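Local coordinates for transcriptional repressor of the blcABC operon (Agrobacterium tumefaciens, PDB 3MQ0), which represses the blcABC operon, probably by binding DNA through a helix-turn-helix domain, and is regulated through its oligomerization, at residues D117-T122 with I236-I241; A155-T160 with Q179-L184; K162-D167 with G230-G235; L184-V189 with I214-L219. One frame throughout, in Å; residues are numbered along the deposited sequence.

Interaction 1 of 4, residues D117-T122 with I236-I241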
loop_
_atom_site.group_PDB
_atom_site.type_symbol
_atom_site.label_atom_id
_atom_site.label_comp_id
_atom_site.label_asym_id
_atom_site.label_seq_id
_atom_site.Cartn_x
_atom_site.Cartn_y
_atom_site.Cartn_z
ATOM N N ASP B 117 -7.902 5.858 32.514
ATOM C CA ASP B 117 -7.760 7.176 33.138
ATOM C C ASP B 117 -6.817 7.204 34.340
ATOM O O ASP B 117 -6.111 8.194 34.541
ATOM C CB ASP B 117 -9.126 7.742 33.561
ATOM C CG ASP B 117 -9.927 8.314 32.392
ATOM O OD1 ASP B 117 -9.466 8.229 31.232
ATOM O OD2 ASP B 117 -11.035 8.844 32.645
ATOM N N PRO B 118 -6.807 6.131 35.151
ATOM C CA PRO B 118 -5.973 6.148 36.360
ATOM C C PRO B 118 -4.476 6.034 36.070
ATOM O O PRO B 118 -3.680 6.250 36.982
ATOM C CB PRO B 118 -6.426 4.898 37.122
ATOM C CG PRO B 118 -7.745 4.506 36.517
ATOM C CD PRO B 118 -7.666 4.935 35.091
ATOM N N TYR B 119 -4.094 5.699 34.839
ATOM C CA TYR B 119 -2.683 5.407 34.567
ATOM C C TYR B 119 -1.998 6.384 33.634
ATOM O O TYR B 119 -2.617 6.959 32.731
ATOM C CB TYR B 119 -2.522 3.992 33.997
ATOM C CG TYR B 119 -3.363 2.988 34.734
ATOM C CD1 TYR B 119 -3.022 2.578 36.005
ATOM C CD2 TYR B 119 -4.515 2.468 34.162
ATOM C CE1 TYR B 119 -3.796 1.670 36.689
ATOM C CE2 TYR B 119 -5.299 1.566 34.843
ATOM C CZ TYR B 119 -4.932 1.167 36.101
ATOM O OH TYR B 119 -5.714 0.269 36.793
ATOM N N THR B 120 -0.693 6.524 33.834
ATOM C CA THR B 120 0.140 7.240 32.882
ATOM C C THR B 120 0.359 6.325 31.686
ATOM O O THR B 120 0.712 5.166 31.850
ATOM C CB THR B 120 1.485 7.608 33.504
ATOM O OG1 THR B 120 1.268 8.560 34.557
ATOM C CG2 THR B 120 2.419 8.197 32.455
ATOM N N VAL B 121 0.149 6.843 30.479
ATOM C CA VAL B 121 0.264 6.017 29.280
ATOM C C VAL B 121 1.310 6.608 28.361
ATOM O O VAL B 121 1.298 7.819 28.110
ATOM C CB VAL B 121 -1.064 5.985 28.501
ATOM C CG1 VAL B 121 -1.005 4.929 27.390
ATOM C CG2 VAL B 121 -2.219 5.721 29.445
ATOM N N THR B 122 2.219 5.770 27.868
ATOM C CA THR B 122 3.285 6.248 26.991
ATOM C C THR B 122 3.209 5.555 25.647
ATOM O O THR B 122 2.658 4.465 25.529
ATOM C CB THR B 122 4.678 5.975 27.596
ATOM O OG1 THR B 122 4.774 4.584 27.925
ATOM C CG2 THR B 122 4.866 6.775 28.861
ATOM N N ILE B 236 2.902 0.718 23.263
ATOM C CA ILE B 236 2.138 1.494 24.219
ATOM C C ILE B 236 2.301 0.847 25.593
ATOM O O ILE B 236 2.358 -0.390 25.695
ATOM C CB ILE B 236 0.654 1.594 23.819
ATOM C CG1 ILE B 236 -0.117 2.449 24.809
ATOM C CG2 ILE B 236 -0.018 0.215 23.728
ATOM C CD1 ILE B 236 -1.590 2.653 24.394
ATOM N N ALA B 237 2.401 1.660 26.640
ATOM C CA ALA B 237 2.511 1.089 27.990
ATOM C C ALA B 237 1.715 1.898 28.987
ATOM O O ALA B 237 1.521 3.093 28.817
ATOM C CB ALA B 237 3.988 1.026 28.432
ATOM N N ILE B 238 1.276 1.247 30.048
ATOM C CA ILE B 238 0.761 1.992 31.178
ATOM C C ILE B 238 1.749 1.812 32.317
ATOM O O ILE B 238 2.417 0.781 32.414
ATOM C CB ILE B 238 -0.645 1.534 31.588
ATOM C CG1 ILE B 238 -0.638 0.055 31.963
ATOM C CG2 ILE B 238 -1.645 1.794 30.449
ATOM C CD1 ILE B 238 -2.038 -0.502 32.232
ATOM N N SER B 239 1.842 2.805 33.176
ATOM C CA SER B 239 2.688 2.811 34.345
ATOM C C SER B 239 1.877 3.023 35.622
ATOM O O SER B 239 1.014 3.803 35.634
ATOM C CB SER B 239 3.685 3.953 34.250
ATOM O OG SER B 239 4.539 3.739 33.186
ATOM N N LEU B 240 2.229 2.303 36.667
ATOM C CA LEU B 240 1.548 2.471 37.945
ATOM C C LEU B 240 2.488 2.108 39.076
ATOM O O LEU B 240 3.593 1.608 38.843
ATOM C CB LEU B 240 0.290 1.598 38.010
ATOM C CG LEU B 240 0.484 0.113 37.699
ATOM C CD1 LEU B 240 -0.512 -0.724 38.471
ATOM C CD2 LEU B 240 0.333 -0.134 36.194
ATOM N N ILE B 241 2.053 2.372 40.305
ATOM C CA ILE B 241 2.821 1.985 41.478
ATOM C C ILE B 241 2.701 0.475 41.699
ATOM O O ILE B 241 1.600 -0.053 41.853
ATOM C CB ILE B 241 2.328 2.733 42.724
ATOM C CG1 ILE B 241 2.526 4.237 42.539
ATOM C CG2 ILE B 241 3.050 2.227 43.970
ATOM C CD1 ILE B 241 3.975 4.634 42.323
HETATM O O HOH W 1 3.628 4.464 30.632
#
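The Tyr119 ring carries Pro118 CB on one face, 4.0 Å above the plane and over its centre, while the carbonyl Ser239 O lies at its edge, close to the ring plane. That oxygen is buried and finds no hydrogen-bond partner in the model. With CG anti to its own carbonyl carbon (chi1 -43°), Tyr119 runs alongside Leu240, both pointing the same way, and CD1 comes within 4.0 Å of Leu240 CB; Tyr119 CB packs on Ile238 CB. Beyond this aromatic end the backbones pair as antiparallel strands. Three bonds, all in the acceptor carbonyl plane, join them: Ser239 N to Thr120 O, 2.9 Å; Thr122 N to Ala237 O, 2.9 Å, the straightest at 161°; and Ala237 N back to Thr122 O, 3.0 Å. Between these hydrogen-bonded pairs sits the non-hydrogen-bonded pair Val121 and Ile238, whose side chains lie side by side. Val121 holds CG1 anti to the backbone N (chi1 -170°), and this branch crosses Ile236 obliquely, 3.7 Å from its CG1; helix 102-110 packs against both residues through Phe106. On the opposite face, with Thr120, Thr122, Ala237 and Ser239, a water bonds to Thr122 OG1 and Ser239 OG and donates to Thr120 O, linking two buried hydroxyls to an already bonded carbonyl. Thr120 OG1 instead hydrogen-bonds Ser139 OG. Strands 120-127 and 232-241 are the two middle strands of the six-stranded antiparallel sheet, consistent with the GAF fold of IclR-family C-terminal domains.

Interaction 2 of 4, residues A155-T160 with Q179-L184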
loop_
_atom_site.group_PDB
_atom_site.type_symbol
_atom_site.label_atom_id
_atom_site.label_comp_id
_atom_site.label_asym_id
_atom_site.label_seq_id
_atom_site.Cartn_x
_atom_site.Cartn_y
_atom_site.Cartn_z
ATOM N N ALA B 155 15.929 -0.241 25.536
ATOM C CA ALA B 155 14.820 -1.113 25.166
ATOM C C ALA B 155 14.681 -2.361 26.045
ATOM O O ALA B 155 13.566 -2.802 26.311
ATOM C CB ALA B 155 14.929 -1.514 23.702
ATOM N N PRO B 156 15.805 -2.953 26.489
ATOM C CA PRO B 156 15.614 -4.204 27.244
ATOM C C PRO B 156 14.928 -4.017 28.591
ATOM O O PRO B 156 14.393 -4.994 29.110
ATOM C CB PRO B 156 17.048 -4.699 27.470
ATOM C CG PRO B 156 17.798 -4.156 26.307
ATOM C CD PRO B 156 17.213 -2.774 26.084
ATOM N N PHE B 157 14.954 -2.805 29.142
ATOM C CA PHE B 157 14.411 -2.562 30.476
ATOM C C PHE B 157 12.939 -2.078 30.505
ATOM O O PHE B 157 12.256 -2.230 31.516
ATOM C CB PHE B 157 15.287 -1.543 31.230
ATOM C CG PHE B 157 16.762 -1.917 31.329
ATOM C CD1 PHE B 157 17.178 -3.235 31.289
ATOM C CD2 PHE B 157 17.721 -0.925 31.489
ATOM C CE1 PHE B 157 18.525 -3.561 31.389
ATOM C CE2 PHE B 157 19.080 -1.242 31.581
ATOM C CZ PHE B 157 19.471 -2.575 31.535
ATOM N N THR B 158 12.451 -1.487 29.422
ATOM C CA THR B 158 11.109 -0.888 29.449
ATOM C C THR B 158 10.043 -1.876 28.979
ATOM O O THR B 158 10.355 -2.839 28.282
ATOM C CB THR B 158 11.032 0.366 28.532
ATOM O OG1 THR B 158 11.306 -0.019 27.184
ATOM C CG2 THR B 158 12.061 1.421 28.933
ATOM N N ALA B 159 8.776 -1.637 29.329
ATOM C CA ALA B 159 7.718 -2.538 28.873
ATOM C C ALA B 159 7.545 -2.440 27.356
ATOM O O ALA B 159 7.446 -3.458 26.686
ATOM C CB ALA B 159 6.387 -2.238 29.585
ATOM N N THR B 160 7.520 -1.223 26.805
ATOM C CA THR B 160 7.424 -1.114 25.342
ATOM C C THR B 160 8.636 -1.710 24.656
ATOM O O THR B 160 8.501 -2.297 23.583
ATOM C CB THR B 160 7.281 0.334 24.821
ATOM O OG1 THR B 160 8.391 1.120 25.256
ATOM C CG2 THR B 160 5.977 0.978 25.308
ATOM N N GLN B 179 27.228 -5.825 23.440
ATOM C CA GLN B 179 27.402 -5.177 24.729
ATOM C C GLN B 179 26.023 -4.924 25.320
ATOM O O GLN B 179 25.231 -4.158 24.777
ATOM C CB GLN B 179 28.134 -3.850 24.568
ATOM C CG GLN B 179 29.502 -3.971 23.919
ATOM C CD GLN B 179 30.131 -2.618 23.656
ATOM O OE1 GLN B 179 29.567 -1.785 22.944
ATOM N NE2 GLN B 179 31.304 -2.388 24.241
ATOM N N PHE B 180 25.734 -5.581 26.431
ATOM C CA PHE B 180 24.452 -5.416 27.081
ATOM C C PHE B 180 24.424 -4.133 27.935
ATOM O O PHE B 180 25.387 -3.839 28.632
ATOM C CB PHE B 180 24.160 -6.652 27.925
ATOM C CG PHE B 180 22.712 -6.870 28.149
ATOM C CD1 PHE B 180 21.931 -7.467 27.170
ATOM C CD2 PHE B 180 22.113 -6.450 29.323
ATOM C CE1 PHE B 180 20.577 -7.648 27.360
ATOM C CE2 PHE B 180 20.763 -6.631 29.522
ATOM C CZ PHE B 180 19.992 -7.231 28.546
ATOM N N PRO B 181 23.325 -3.357 27.871
ATOM C CA PRO B 181 23.264 -2.131 28.678
ATOM C C PRO B 181 23.441 -2.395 30.170
ATOM O O PRO B 181 22.988 -3.431 30.674
ATOM C CB PRO B 181 21.849 -1.582 28.400
ATOM C CG PRO B 181 21.082 -2.731 27.817
ATOM C CD PRO B 181 22.097 -3.556 27.077
ATOM N N GLN B 182 24.090 -1.461 30.864
ATOM C CA GLN B 182 24.240 -1.531 32.313
ATOM C C GLN B 182 22.897 -1.318 33.011
ATOM O O GLN B 182 22.069 -0.545 32.535
ATOM C CB GLN B 182 25.244 -0.475 32.793
ATOM C CG GLN B 182 26.676 -0.689 32.314
ATOM C CD GLN B 182 27.339 -1.907 32.946
ATOM O OE1 GLN B 182 27.408 -2.030 34.171
ATOM N NE2 GLN B 182 27.825 -2.815 32.107
ATOM N N PRO B 183 22.681 -1.987 34.158
ATOM C CA PRO B 183 21.386 -1.911 34.854
ATOM C C PRO B 183 21.034 -0.514 35.371
ATOM O O PRO B 183 21.923 0.246 35.757
ATOM C CB PRO B 183 21.564 -2.878 36.031
ATOM C CG PRO B 183 23.042 -2.967 36.232
ATOM C CD PRO B 183 23.636 -2.860 34.860
ATOM N N LEU B 184 19.744 -0.181 35.368
ATOM C CA LEU B 184 19.277 1.065 35.973
ATOM C C LEU B 184 18.910 0.849 37.440
ATOM O O LEU B 184 19.064 1.750 38.266
ATOM C CB LEU B 184 18.088 1.651 35.204
ATOM C CG LEU B 184 18.377 2.129 33.777
ATOM C CD1 LEU B 184 17.213 2.937 33.214
ATOM C CD2 LEU B 184 19.662 2.955 33.728
#
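Thr158 OG1 is held by one hydrogen bond, to Gly161 N, as the side chain of the N-cap residue of helix 159-165. No hydrogen bond crosses between the two segments; instead Gln182 O lies in the plane of the Phe157 ring at its edge, 3.2 Å from Phe157 CE2 and 3.4 Å from Phe157 CZ, where the slightly positive C-H edge probably suits a carbonyl. Pro181 O also approaches this edge. Phe157, with CG anti to its carbonyl carbon (chi1 -55°), sets its ring against residues 180-184. Leu184 crosses it obliquely, bringing CG to 3.9 Å from Phe157 CD2. Next to the ring the two prolines reach toward each other tip to tip, Pro156 CG lying 3.9 Å from Pro181 CG. Phe180 holds CG anti to the backbone N (chi1 -155°), which carries CZ to 4.0 Å from Pro156 CB, while Pro181 CD lies over one face of that ring, offset toward its rim. The contact is therefore almost wholly apolar, part buried and part exposed. Here the connection following helix 170-176 closes over the lead-in to helix 159-165, within the GAF-fold domain of this IclR-family repressor.

Interaction 3 of 4, residues K162-D167 with G230-G235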
loop_
_atom_site.group_PDB
_atom_site.type_symbol
_atom_site.label_atom_id
_atom_site.label_comp_id
_atom_site.label_asym_id
_atom_site.label_seq_id
_atom_site.Cartn_x
_atom_site.Cartn_y
_atom_site.Cartn_z
ATOM N N LYS B 162 10.590 -4.261 25.709
ATOM C CA LYS B 162 10.442 -5.719 25.674
ATOM C C LYS B 162 9.468 -6.178 24.589
ATOM O O LYS B 162 9.736 -7.135 23.867
ATOM C CB LYS B 162 10.003 -6.254 27.042
ATOM C CG LYS B 162 11.030 -6.056 28.162
ATOM C CD LYS B 162 10.426 -6.443 29.522
ATOM C CE LYS B 162 11.229 -5.833 30.684
ATOM N NZ LYS B 162 12.583 -6.449 30.728
ATOM N N ILE B 163 8.319 -5.522 24.481
ATOM C CA ILE B 163 7.360 -5.959 23.475
ATOM C C ILE B 163 7.919 -5.738 22.058
ATOM O O ILE B 163 7.778 -6.612 21.205
ATOM C CB ILE B 163 5.924 -5.365 23.670
ATOM C CG1 ILE B 163 4.892 -6.145 22.841
ATOM C CG2 ILE B 163 5.875 -3.922 23.277
ATOM C CD1 ILE B 163 4.331 -7.362 23.503
ATOM N N LEU B 164 8.562 -4.605 21.815
ATOM C CA LEU B 164 9.144 -4.350 20.496
ATOM C C LEU B 164 10.317 -5.290 20.191
ATOM O O LEU B 164 10.470 -5.753 19.061
ATOM C CB LEU B 164 9.539 -2.876 20.326
ATOM C CG LEU B 164 8.348 -1.906 20.449
ATOM C CD1 LEU B 164 8.808 -0.463 20.483
ATOM C CD2 LEU B 164 7.359 -2.138 19.296
ATOM N N LEU B 165 11.126 -5.601 21.196
ATOM C CA LEU B 165 12.237 -6.542 21.010
ATOM C C LEU B 165 11.740 -7.981 20.823
ATOM O O LEU B 165 12.449 -8.826 20.270
ATOM C CB LEU B 165 13.195 -6.486 22.211
ATOM C CG LEU B 165 14.072 -5.237 22.320
ATOM C CD1 LEU B 165 14.891 -5.271 23.606
ATOM C CD2 LEU B 165 15.003 -5.089 21.100
ATOM N N SER B 166 10.527 -8.272 21.282
ATOM C CA SER B 166 10.035 -9.641 21.201
ATOM C C SER B 166 9.756 -10.055 19.752
ATOM O O SER B 166 9.594 -11.231 19.473
ATOM C CB SER B 166 8.801 -9.860 22.097
ATOM O OG SER B 166 7.642 -9.287 21.530
ATOM N N ASP B 167 9.736 -9.130 18.830
ATOM C CA ASP B 167 9.582 -9.532 17.467
ATOM C C ASP B 167 10.879 -9.817 16.757
ATOM O O ASP B 167 10.849 -10.176 15.648
ATOM C CB ASP B 167 8.777 -8.543 16.681
ATOM C CG ASP B 167 9.062 -7.165 17.071
ATOM O OD1 ASP B 167 8.252 -6.591 17.787
ATOM O OD2 ASP B 167 10.106 -6.644 16.701
ATOM N N GLY B 230 1.753 -4.876 9.145
ATOM C CA GLY B 230 1.795 -5.972 10.094
ATOM C C GLY B 230 2.992 -5.921 11.025
ATOM O O GLY B 230 3.040 -6.622 12.036
ATOM N N ALA B 231 3.968 -5.088 10.695
ATOM C CA ALA B 231 5.152 -4.956 11.537
ATOM C C ALA B 231 4.852 -4.149 12.797
ATOM O O ALA B 231 4.064 -3.210 12.756
ATOM C CB ALA B 231 6.264 -4.301 10.759
ATOM N N ALA B 232 5.485 -4.515 13.909
ATOM C CA ALA B 232 5.368 -3.740 15.139
ATOM C C ALA B 232 6.066 -2.402 14.957
ATOM O O ALA B 232 7.285 -2.343 14.846
ATOM C CB ALA B 232 5.971 -4.493 16.292
ATOM N N SER B 233 5.292 -1.326 14.922
ATOM C CA SER B 233 5.841 -0.012 14.604
ATOM C C SER B 233 6.024 0.857 15.834
ATOM O O SER B 233 6.806 1.809 15.817
ATOM C CB SER B 233 4.947 0.711 13.592
ATOM O OG SER B 233 3.640 0.914 14.109
ATOM N N ALA B 234 5.279 0.548 16.890
ATOM C CA ALA B 234 5.337 1.347 18.103
ATOM C C ALA B 234 4.909 0.494 19.284
ATOM O O ALA B 234 4.402 -0.603 19.104
ATOM C CB ALA B 234 4.433 2.579 17.979
ATOM N N GLY B 235 5.129 1.009 20.487
ATOM C CA GLY B 235 4.701 0.327 21.700
ATOM C C GLY B 235 3.858 1.271 22.536
ATOM O O GLY B 235 4.055 2.488 22.513
#
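The C-terminal part of helix 159-165 packs on the start of strand 232-241, close to a classic beta bulge where Ser233 and Ala234 both face Ile225 of the adjoining strand. Leu164 does most of the touching. Its CG stands anti to the carbonyl carbon (chi1 -61°) and the chain continues extended (chi2 171°), so that both methyls rest on the same side of the peptide joining Ala234 and Gly235. CD2 lies 3.3 Å from Ala234 O and 4.1 Å from Ala232 CB, whereas CD1 reaches 4.0 Å from Gly235 N. Gly235 brings no side chain to this surface, and the leucine settles directly on main chain. In the GAF fold of the domain this is helix-on-sheet packing: Leu164 also touches Thr124 and Arg126 of strand 120-127, and Ile163 meets Ala224 of strand 218-226. Ala232 points its methyl toward the helix, while Ala234 points away and packs on Leu123. The backbone bonds of Ser166 N to Lys162 O and Ile163 O are weak, and its side chain adds another: OG donates to Ile163 O at 2.7 Å, in the carbonyl plane and on a lone pair. Ser166 O in turn receives Arg203 NE from helix 192-205. At the exposed margin, as modelled, Asp167 OD1 lies near Ala232 CB, a polar atom against a methyl group.

Interaction 4 of 4, residues L184-V189 with I214-L219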
loop_
_atom_site.group_PDB
_atom_site.type_symbol
_atom_site.label_atom_id
_atom_site.label_comp_id
_atom_site.label_asym_id
_atom_site.label_seq_id
_atom_site.Cartn_x
_atom_site.Cartn_y
_atom_site.Cartn_z
ATOM N N LEU B 184 19.744 -0.181 35.368
ATOM C CA LEU B 184 19.277 1.065 35.973
ATOM C C LEU B 184 18.910 0.849 37.440
ATOM O O LEU B 184 19.064 1.750 38.266
ATOM C CB LEU B 184 18.088 1.651 35.204
ATOM C CG LEU B 184 18.377 2.129 33.777
ATOM C CD1 LEU B 184 17.213 2.937 33.214
ATOM C CD2 LEU B 184 19.662 2.955 33.728
ATOM N N THR B 185 18.416 -0.345 37.757
ATOM C CA THR B 185 18.032 -0.690 39.126
ATOM C C THR B 185 18.531 -2.096 39.418
ATOM O O THR B 185 19.096 -2.739 38.545
ATOM C CB THR B 185 16.488 -0.661 39.329
ATOM O OG1 THR B 185 15.900 -1.803 38.690
ATOM C CG2 THR B 185 15.877 0.603 38.742
ATOM N N SER B 186 18.316 -2.572 40.640
ATOM C CA SER B 186 18.691 -3.932 41.006
ATOM C C SER B 186 17.785 -4.973 40.356
ATOM O O SER B 186 18.034 -6.175 40.467
ATOM C CB SER B 186 18.669 -4.106 42.522
ATOM O OG SER B 186 17.357 -3.964 43.039
ATOM N N ARG B 187 16.734 -4.521 39.674
ATOM C CA ARG B 187 15.816 -5.449 39.008
ATOM C C ARG B 187 15.992 -5.459 37.500
ATOM O O ARG B 187 15.402 -6.292 36.809
ATOM C CB ARG B 187 14.363 -5.092 39.320
ATOM C CG ARG B 187 14.111 -4.758 40.767
ATOM C CD ARG B 187 13.475 -5.911 41.479
ATOM N NE ARG B 187 12.241 -6.334 40.831
ATOM C CZ ARG B 187 11.407 -7.223 41.356
ATOM N NH1 ARG B 187 11.681 -7.762 42.538
ATOM N NH2 ARG B 187 10.302 -7.569 40.710
ATOM N N SER B 188 16.790 -4.534 36.979
ATOM C CA SER B 188 16.995 -4.461 35.536
ATOM C C SER B 188 17.480 -5.804 35.034
ATOM O O SER B 188 18.323 -6.421 35.661
ATOM C CB SER B 188 18.035 -3.393 35.197
ATOM O OG SER B 188 17.574 -2.101 35.547
ATOM N N VAL B 189 16.961 -6.258 33.901
ATOM C CA VAL B 189 17.391 -7.543 33.369
ATOM C C VAL B 189 18.914 -7.514 33.155
ATOM O O VAL B 189 19.459 -6.540 32.645
ATOM C CB VAL B 189 16.593 -7.924 32.110
ATOM C CG1 VAL B 189 16.887 -6.969 30.971
ATOM C CG2 VAL B 189 16.885 -9.344 31.709
ATOM N N ILE B 214 13.235 0.207 35.560
ATOM C CA ILE B 214 13.623 1.582 35.237
ATOM C C ILE B 214 13.669 2.432 36.501
ATOM O O ILE B 214 14.628 3.173 36.745
ATOM C CB ILE B 214 12.610 2.230 34.273
ATOM C CG1 ILE B 214 12.601 1.509 32.928
ATOM C CG2 ILE B 214 12.910 3.721 34.112
ATOM C CD1 ILE B 214 13.939 1.563 32.202
ATOM N N ARG B 215 12.615 2.334 37.299
ATOM C CA ARG B 215 12.584 2.971 38.604
ATOM C C ARG B 215 12.051 1.993 39.625
ATOM O O ARG B 215 11.073 1.304 39.381
ATOM C CB ARG B 215 11.687 4.210 38.591
ATOM C CG ARG B 215 12.340 5.471 38.069
ATOM C CD ARG B 215 11.728 6.712 38.721
ATOM N NE ARG B 215 12.149 7.948 38.063
ATOM C CZ ARG B 215 13.313 8.554 38.274
ATOM N NH1 ARG B 215 14.190 8.041 39.126
ATOM N NH2 ARG B 215 13.600 9.675 37.627
ATOM N N GLU B 216 12.687 1.945 40.788
ATOM C CA GLU B 216 12.181 1.109 41.862
ATOM C C GLU B 216 10.767 1.554 42.222
ATOM O O GLU B 216 10.486 2.751 42.338
ATOM C CB GLU B 216 13.111 1.178 43.072
ATOM C CG GLU B 216 14.577 1.015 42.699
ATOM C CD GLU B 216 15.369 0.263 43.748
ATOM O OE1 GLU B 216 15.451 0.750 44.897
ATOM O OE2 GLU B 216 15.903 -0.821 43.420
ATOM N N GLY B 217 9.874 0.585 42.367
ATOM C CA GLY B 217 8.498 0.862 42.725
ATOM C C GLY B 217 7.582 1.197 41.559
ATOM O O GLY B 217 6.383 1.368 41.751
ATOM N N MET B 218 8.137 1.302 40.356
ATOM C CA MET B 218 7.319 1.564 39.175
ATOM C C MET B 218 7.128 0.285 38.397
ATOM O O MET B 218 8.091 -0.417 38.096
ATOM C CB MET B 218 7.950 2.621 38.266
ATOM C CG MET B 218 7.133 2.910 36.999
ATOM S SD MET B 218 7.670 4.332 36.003
ATOM C CE MET B 218 9.172 3.692 35.287
ATOM N N LEU B 219 5.877 -0.007 38.067
ATOM C CA LEU B 219 5.537 -1.160 37.242
ATOM C C LEU B 219 4.912 -0.680 35.938
ATOM O O LEU B 219 4.033 0.176 35.967
ATOM C CB LEU B 219 4.548 -2.033 38.015
ATOM C CG LEU B 219 3.685 -2.966 37.181
ATOM C CD1 LEU B 219 4.504 -4.176 36.869
ATOM C CD2 LEU B 219 2.429 -3.339 37.965
HETATM O O HOH W 2 18.078 0.127 42.338
#
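Two turns meet at the domain surface, a type I beta turn from Thr185 to Ser188 that opens with an ST turn, and a type II turn from Arg215 to Met218 leading into strand 218-226. The side chains of Leu184 and Ile214 lie side by side and point the same way, CD1 of Leu184 resting 3.7 Å from CD1 of Ile214. Ile214 places CG1 anti to its carbonyl carbon (chi1 -64°), and its side chain also packs on Phe157. Thr185 stands differently: OG1 takes the crowded position between backbone N and carbonyl carbon (chi1 74°), which turns CG2 to the opposing backbone, 3.5 Å from Ile214 O. The same rotation lets Thr185 OG1 accept Arg187 N at 3.0 Å, closing the ST turn, and bond to Gly212 O. Ser188 OG grips the start of the turn, accepting both Leu184 N and Thr185 N at 2.9 Å, the second bond much the straighter (163°); it also bonds Gln213 O, so three bonds hold this hydroxyl. Arg187 spans back to strand 208-211 through a salt bridge with Asp211. At the solvent-exposed edge of the contact, Glu216, its chain bent at chi2, swings its carboxylate toward the other turn. Ser186 OG donates only a weak bond, 3.5 Å long, to Glu216 OE2, and a water gives this contact a second polar link: it accepts Ser186 N and donates a weak bond, despite a separation of 2.6 Å, to Glu216 OE2.

How the interactions relate
Interactions 1 and 3 are buried and share strand 232-241: the first pairs it with strand 120-127 through regular backbone bonds, the second sets helix 159-165 on its bulged beginning by van der Waals packing, with no hydrogen bond across the segments. Lys162 NZ, bonded to Pro156 O, ties interaction 3 to interaction 2, which shares that helix; Thr160 CG2 of interaction 2 packs on Ala237 of interaction 1. Interactions 2 and 4 lie farther out and share Leu184. Interaction 2 is mainly aromatic and proline packing, whereas surface interaction 4 combines methyl packing with a weak hydroxyl-carboxylate bond and a water bridge, its turns being braced from within. Leu240 N probably bonds Leu219 O, joining interactions 1 and 4.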